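Local structure of sensor protein dcuS (3BY8) at residues Leu56-Val61 / Gly101-Ala106; Gln79-Asp84 / Arg108-Ile113. The protein senses C4-dicarboxylates such as fumarate and malate through its periplasmic domain and, as a membrane-bound histidine kinase, phosphorylates the response regulator DcuR. All coordinates share one frame; numbering follows the deposited sequence.

Contact 1 (Leu56-Val61 / Gly101-Ala106); sequences LLFIVV and GFLAQA. With LMR ((2S)-2-hydroxybutanedioic acid), chain B.
L57 and A106 are the closest backbone pair, their CA atoms 7.9 Å apart, so L57, just ahead of strand 58-63, and the loop 101-106 meet through side chains and not as paired strands. L57 carries one part of the contact. Its CG stands anti to the backbone N, and the CD2 methyl lies against the loop: L57 CD2 is 3.8 Å from A106 CB. The same L57 CD2 is 3.6 Å from A104 O, a carbonyl oxygen, with L103 CB a little further off. The other part is made by L103, whose CD1 methyl rests on F58 CB at 3.6 Å, the two side chains running obliquely past each other. L57 and F58 both pair with G127 of strand 120-129, a classic beta bulge at the rim of the antiparallel sheet of this single Cache domain, and the two neighbouring side chains both turn to the loop. F58 CG takes the crowded position between the backbone N and the carbonyl carbon (chi1 72°), and the ring lies with one face under the ligand, (2S)-2-hydroxybutanedioic acid: LMR C3 sits 3.7 Å above the plane, over the ring centre. From the loop, successive amides grip one carboxylate of the ligand. F102 N donates to LMR O4A at 2.8 Å in a nearly straight bond (165°). LMR O4B receives two, from L103 N at 2.9 Å and, more bent (135°), from G101 N at 3.1 Å. At G101, where a side chain would run into the hydroxyl LMR O2, the backbone passes close beside the ligand.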
loop_
_atom_site.group_PDB
_atom_site.type_symbol
_atom_site.label_atom_id
_atom_site.label_comp_id
_atom_site.label_asym_id
_atom_site.label_seq_id
_atom_site.Cartn_x
_atom_site.Cartn_y
_atom_site.Cartn_z
ATOM N N LEU A 56 -7.739 3.858 6.882
ATOM C CA LEU A 56 -7.426 3.611 5.490
ATOM C C LEU A 56 -8.240 2.452 4.909
ATOM O O LEU A 56 -8.688 1.545 5.610
ATOM C CB LEU A 56 -5.920 3.323 5.365
ATOM C CG LEU A 56 -5.009 4.438 5.902
ATOM C CD1 LEU A 56 -3.585 3.897 6.075
ATOM C CD2 LEU A 56 -5.021 5.645 4.960
ATOM N N LEU A 57 -8.410 2.473 3.592
ATOM C CA LEU A 57 -9.156 1.433 2.907
ATOM C C LEU A 57 -8.365 0.144 2.727
ATOM O O LEU A 57 -8.890 -0.944 2.819
ATOM C CB LEU A 57 -9.605 1.945 1.523
ATOM C CG LEU A 57 -10.372 0.934 0.658
ATOM C CD1 LEU A 57 -11.800 0.732 1.213
ATOM C CD2 LEU A 57 -10.467 1.446 -0.785
ATOM N N PHE A 58 -7.088 0.276 2.392
ATOM C CA PHE A 58 -6.274 -0.907 2.218
ATOM C C PHE A 58 -4.787 -0.596 2.331
ATOM O O PHE A 58 -4.361 0.510 2.084
ATOM C CB PHE A 58 -6.512 -1.540 0.832
ATOM C CG PHE A 58 -5.936 -0.751 -0.343
ATOM C CD1 PHE A 58 -4.578 -0.834 -0.684
ATOM C CD2 PHE A 58 -6.780 0.014 -1.159
ATOM C CE1 PHE A 58 -4.079 -0.168 -1.823
ATOM C CE2 PHE A 58 -6.279 0.683 -2.307
ATOM C CZ PHE A 58 -4.930 0.588 -2.638
ATOM N N ILE A 59 -4.037 -1.607 2.763
ATOM C CA ILE A 59 -2.576 -1.526 2.813
ATOM C C ILE A 59 -2.102 -2.819 2.166
ATOM O O ILE A 59 -2.222 -3.910 2.732
ATOM C CB ILE A 59 -2.020 -1.418 4.250
ATOM C CG1 ILE A 59 -2.453 -0.094 4.883
ATOM C CG2 ILE A 59 -0.486 -1.520 4.180
ATOM C CD1 ILE A 59 -1.837 0.140 6.279
ATOM N N VAL A 60 -1.604 -2.702 0.934
ATOM C CA VAL A 60 -1.155 -3.832 0.157
ATOM C C VAL A 60 0.353 -3.766 -0.138
ATOM O O VAL A 60 0.821 -2.884 -0.837
ATOM C CB VAL A 60 -1.936 -3.863 -1.184
ATOM C CG1 VAL A 60 -1.324 -4.866 -2.170
ATOM C CG2 VAL A 60 -3.390 -4.216 -0.895
ATOM N N VAL A 61 1.103 -4.713 0.418
ATOM C CA VAL A 61 2.539 -4.797 0.195
ATOM C C VAL A 61 2.734 -5.769 -0.950
ATOM O O VAL A 61 2.072 -6.802 -0.976
ATOM C CB VAL A 61 3.225 -5.387 1.430
ATOM C CG1 VAL A 61 4.699 -5.693 1.144
ATOM C CG2 VAL A 61 3.089 -4.435 2.554
ATOM N N GLY A 101 -9.020 -1.506 -7.626
ATOM C CA GLY A 101 -8.669 -2.875 -7.931
ATOM C C GLY A 101 -9.961 -3.646 -7.702
ATOM O O GLY A 101 -10.882 -3.558 -8.522
ATOM N N PHE A 102 -10.059 -4.357 -6.582
ATOM C CA PHE A 102 -11.278 -5.086 -6.227
ATOM C C PHE A 102 -12.103 -4.389 -5.147
ATOM O O PHE A 102 -13.273 -4.739 -4.927
ATOM C CB PHE A 102 -10.921 -6.504 -5.792
ATOM C CG PHE A 102 -10.371 -7.310 -6.900
ATOM C CD1 PHE A 102 -11.226 -7.841 -7.865
ATOM C CD2 PHE A 102 -8.999 -7.455 -7.069
ATOM C CE1 PHE A 102 -10.724 -8.495 -8.984
ATOM C CE2 PHE A 102 -8.483 -8.110 -8.190
ATOM C CZ PHE A 102 -9.351 -8.630 -9.150
ATOM N N LEU A 103 -11.501 -3.419 -4.466
ATOM C CA LEU A 103 -12.190 -2.682 -3.416
ATOM C C LEU A 103 -12.838 -1.440 -4.004
ATOM O O LEU A 103 -12.866 -1.287 -5.235
ATOM C CB LEU A 103 -11.189 -2.307 -2.316
ATOM C CG LEU A 103 -10.452 -3.519 -1.727
ATOM C CD1 LEU A 103 -9.407 -3.045 -0.719
ATOM C CD2 LEU A 103 -11.449 -4.473 -1.050
ATOM N N ALA A 104 -13.348 -0.546 -3.162
ATOM C CA ALA A 104 -13.979 0.667 -3.655
ATOM C C ALA A 104 -12.948 1.572 -4.335
ATOM O O ALA A 104 -11.724 1.431 -4.151
ATOM C CB ALA A 104 -14.622 1.421 -2.505
ATOM N N GLN A 105 -13.451 2.501 -5.141
ATOM C CA GLN A 105 -12.647 3.512 -5.815
ATOM C C GLN A 105 -11.935 4.285 -4.718
ATOM O O GLN A 105 -12.528 4.619 -3.663
ATOM C CB GLN A 105 -13.551 4.414 -6.621
ATOM C CG GLN A 105 -14.156 3.682 -7.793
ATOM C CD GLN A 105 -15.020 4.588 -8.618
ATOM O OE1 GLN A 105 -15.431 4.250 -9.737
ATOM N NE2 GLN A 105 -15.309 5.761 -8.068
ATOM N N ALA A 106 -10.671 4.592 -4.979
ATOM C CA ALA A 106 -9.830 5.183 -3.967
ATOM C C ALA A 106 -8.738 6.106 -4.432
ATOM O O ALA A 106 -8.335 6.070 -5.591
ATOM C CB ALA A 106 -9.173 4.040 -3.193
HETATM C C1 LMR B . -5.013 -4.219 -5.240
HETATM O O1A LMR B . -4.750 -4.803 -4.222
HETATM O O1B LMR B . -5.133 -4.850 -6.311
HETATM C C2 LMR B . -5.554 -2.828 -5.107
HETATM O O2 LMR B . -6.061 -2.314 -6.414
HETATM C C3 LMR B . -6.529 -2.666 -3.925
HETATM C C4 LMR B . -7.936 -3.129 -4.354
HETATM O O4A LMR B . -8.147 -4.332 -4.504
HETATM O O4B LMR B . -8.828 -2.270 -4.611
#

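Contact 2 (Gln79-Asp84 / Arg108-Ile113); sequences QPFKGD and RVFTPI. With LMR ((2S)-2-hydroxybutanedioic acid), chain B.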
loop_
_atom_site.group_PDB
_atom_site.type_symbol
_atom_site.label_atom_id
_atom_site.label_comp_id
_atom_site.label_asym_id
_atom_site.label_seq_id
_atom_site.Cartn_x
_atom_site.Cartn_y
_atom_site.Cartn_z
ATOM N N GLN A 79 -1.628 -13.078 -5.367
ATOM C CA GLN A 79 -2.045 -12.779 -6.728
ATOM C C GLN A 79 -1.516 -11.393 -7.115
ATOM O O GLN A 79 -1.152 -10.594 -6.235
ATOM C CB GLN A 79 -3.571 -12.847 -6.845
ATOM C CG GLN A 79 -4.089 -14.235 -6.435
ATOM C CD GLN A 79 -5.591 -14.377 -6.484
ATOM O OE1 GLN A 79 -6.326 -13.450 -6.144
ATOM N NE2 GLN A 79 -6.062 -15.558 -6.889
ATOM N N PRO A 80 -1.461 -11.093 -8.421
ATOM C CA PRO A 80 -0.962 -9.795 -8.872
ATOM C C PRO A 80 -1.839 -8.613 -8.523
ATOM O O PRO A 80 -3.075 -8.668 -8.596
ATOM C CB PRO A 80 -0.863 -9.942 -10.391
ATOM C CG PRO A 80 -0.875 -11.427 -10.630
ATOM C CD PRO A 80 -1.794 -11.951 -9.571
ATOM N N PHE A 81 -1.165 -7.532 -8.150
ATOM C CA PHE A 81 -1.830 -6.270 -7.849
ATOM C C PHE A 81 -2.674 -5.827 -9.055
ATOM O O PHE A 81 -2.280 -6.043 -10.204
ATOM C CB PHE A 81 -0.753 -5.230 -7.575
ATOM C CG PHE A 81 -1.293 -3.908 -7.087
ATOM C CD1 PHE A 81 -1.613 -2.886 -7.973
ATOM C CD2 PHE A 81 -1.518 -3.699 -5.719
ATOM C CE1 PHE A 81 -2.140 -1.685 -7.527
ATOM C CE2 PHE A 81 -2.052 -2.490 -5.256
ATOM C CZ PHE A 81 -2.365 -1.488 -6.138
ATOM N N LYS A 82 -3.824 -5.221 -8.794
ATOM C CA LYS A 82 -4.666 -4.709 -9.863
ATOM C C LYS A 82 -4.625 -3.184 -9.850
ATOM O O LYS A 82 -5.022 -2.561 -8.875
ATOM C CB LYS A 82 -6.118 -5.186 -9.712
ATOM C CG LYS A 82 -7.006 -4.607 -10.810
ATOM C CD LYS A 82 -8.474 -4.944 -10.628
ATOM C CE LYS A 82 -8.804 -6.320 -11.145
ATOM N NZ LYS A 82 -10.284 -6.540 -11.092
ATOM N N GLY A 83 -4.130 -2.596 -10.935
ATOM C CA GLY A 83 -4.038 -1.154 -11.050
ATOM C C GLY A 83 -2.716 -0.749 -11.664
ATOM O O GLY A 83 -1.646 -1.131 -11.143
ATOM N N ASP A 84 -2.759 0.028 -12.749
ATOM C CA ASP A 84 -1.519 0.450 -13.388
ATOM C C ASP A 84 -0.767 1.511 -12.595
ATOM O O ASP A 84 0.396 1.844 -12.896
ATOM C CB ASP A 84 -1.798 0.951 -14.806
ATOM C CG ASP A 84 -2.152 -0.185 -15.748
ATOM O OD1 ASP A 84 -1.799 -1.353 -15.442
ATOM O OD2 ASP A 84 -2.777 0.110 -16.792
ATOM N N ARG A 108 -5.083 6.579 -3.984
ATOM C CA ARG A 108 -4.053 5.593 -3.685
ATOM C C ARG A 108 -2.656 6.149 -3.784
ATOM O O ARG A 108 -2.345 6.932 -4.658
ATOM C CB ARG A 108 -4.236 4.448 -4.691
ATOM C CG ARG A 108 -5.611 3.795 -4.587
ATOM C CD ARG A 108 -6.213 3.372 -5.953
ATOM N NE ARG A 108 -5.377 2.454 -6.741
ATOM C CZ ARG A 108 -5.545 1.143 -6.805
ATOM N NH1 ARG A 108 -6.505 0.521 -6.126
ATOM N NH2 ARG A 108 -4.781 0.441 -7.641
ATOM N N VAL A 109 -1.805 5.721 -2.853
ATOM C CA VAL A 109 -0.419 6.141 -2.823
ATOM C C VAL A 109 0.494 4.916 -2.801
ATOM O O VAL A 109 0.120 3.815 -2.333
ATOM C CB VAL A 109 -0.102 7.078 -1.599
ATOM C CG1 VAL A 109 -1.102 8.255 -1.614
ATOM C CG2 VAL A 109 -0.155 6.328 -0.265
ATOM N N PHE A 110 1.714 5.146 -3.280
ATOM C CA PHE A 110 2.662 4.037 -3.442
ATOM C C PHE A 110 4.058 4.497 -3.126
ATOM O O PHE A 110 4.460 5.595 -3.520
ATOM C CB PHE A 110 2.691 3.565 -4.930
ATOM C CG PHE A 110 1.369 3.107 -5.451
ATOM C CD1 PHE A 110 0.399 4.040 -5.850
ATOM C CD2 PHE A 110 1.077 1.744 -5.552
ATOM C CE1 PHE A 110 -0.847 3.602 -6.343
ATOM C CE2 PHE A 110 -0.149 1.319 -6.040
ATOM C CZ PHE A 110 -1.117 2.249 -6.441
ATOM N N THR A 111 4.820 3.649 -2.439
ATOM C CA THR A 111 6.218 3.963 -2.168
ATOM C C THR A 111 7.052 2.670 -2.254
ATOM O O THR A 111 6.581 1.588 -1.913
ATOM C CB THR A 111 6.383 4.679 -0.779
ATOM O OG1 THR A 111 7.646 5.357 -0.745
ATOM C CG2 THR A 111 6.323 3.670 0.388
ATOM N N PRO A 112 8.309 2.772 -2.720
ATOM C CA PRO A 112 9.137 1.569 -2.826
ATOM C C PRO A 112 9.681 1.038 -1.509
ATOM O O PRO A 112 9.856 1.821 -0.548
ATOM C CB PRO A 112 10.256 1.982 -3.805
ATOM C CG PRO A 112 10.338 3.477 -3.655
ATOM C CD PRO A 112 8.934 3.955 -3.343
ATOM N N ILE A 113 9.954 -0.266 -1.459
ATOM C CA ILE A 113 10.549 -0.944 -0.297
ATOM C C ILE A 113 11.971 -1.326 -0.752
ATOM O O ILE A 113 12.142 -1.938 -1.832
ATOM C CB ILE A 113 9.799 -2.234 0.068
ATOM C CG1 ILE A 113 8.335 -1.910 0.396
ATOM C CG2 ILE A 113 10.463 -2.899 1.316
ATOM C CD1 ILE A 113 7.473 -3.123 0.673
HETATM C C1 LMR B . -5.013 -4.219 -5.240
HETATM O O1A LMR B . -4.750 -4.803 -4.222
HETATM O O1B LMR B . -5.133 -4.850 -6.311
HETATM C C2 LMR B . -5.554 -2.828 -5.107
HETATM O O2 LMR B . -6.061 -2.314 -6.414
HETATM C C3 LMR B . -6.529 -2.666 -3.925
HETATM C C4 LMR B . -7.936 -3.129 -4.354
HETATM O O4A LMR B . -8.147 -4.332 -4.504
HETATM O O4B LMR B . -8.828 -2.270 -4.611
#
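R108, on strand 106-114, reaches across to the loop 79-84 with a guanidinium that meets protein and ligand at once. Its chain bends at chi2 and chi3, and NH2 donates to the carbonyl oxygen K82 O over 3.3 Å. The acceptor lies close to the guanidinium plane, and the donor approaches on a carbonyl lone pair. The ligand hydroxyl LMR O2 is also at the guanidinium edge, 2.9 Å from R108 NH1, with a longer bond from NH2; it in turn donates to K82 O at 2.7 Å. Thus K82 O accepts from both the arginine and the ligand. NE of R108 forms a salt bridge with D85, so the guanidinium is bound on its NE side by an acid as well as by the ligand and K82 O. F81 meets R108 tip to tip, CE1 at 3.4 Å from NH2, the ring inclined by 52° to the guanidinium. G83, whose CA also lies beside NH2, has no CB to collide with that nitrogen. Two residues along the strand, F110 presents its ring edge to F81: CE2 is 3.6 Å from F81 CZ, and the ring planes stand at 75° in an oblique aromatic pair. The F81 ring has LMR C1 over one face, 3.4 Å above the plane and offset toward the rim. With K82 N donating to LMR O1B at 2.8 Å, the loop holds the carboxylate by backbone and ring together, which makes up part of the C4-dicarboxylate pocket of this periplasmic Cache sensor domain.

Contacts 1 and 2, their centres 10 Å apart, enclose one ligand: 101-106 binds its O4A/O4B carboxylate, while 79-84 takes O1B of the other and R108 the hydroxyl between them. R68 and H71 supply further hydrogen bonds to the ligand. The two contacts also touch directly. G101 CA lies 3.4 Å from K82 CD, joining the two loops, and V60 CG1 is 3.7 Å from F81 CD2, joining strand 58-63 to the loop 79-84. The donors G101 N and R108 NH1 lie 3.6 Å apart, each turned to the ligand, the first to O4B and the second to O2. Their segments alternate along the chain, and sheet and both loops meet around the malate.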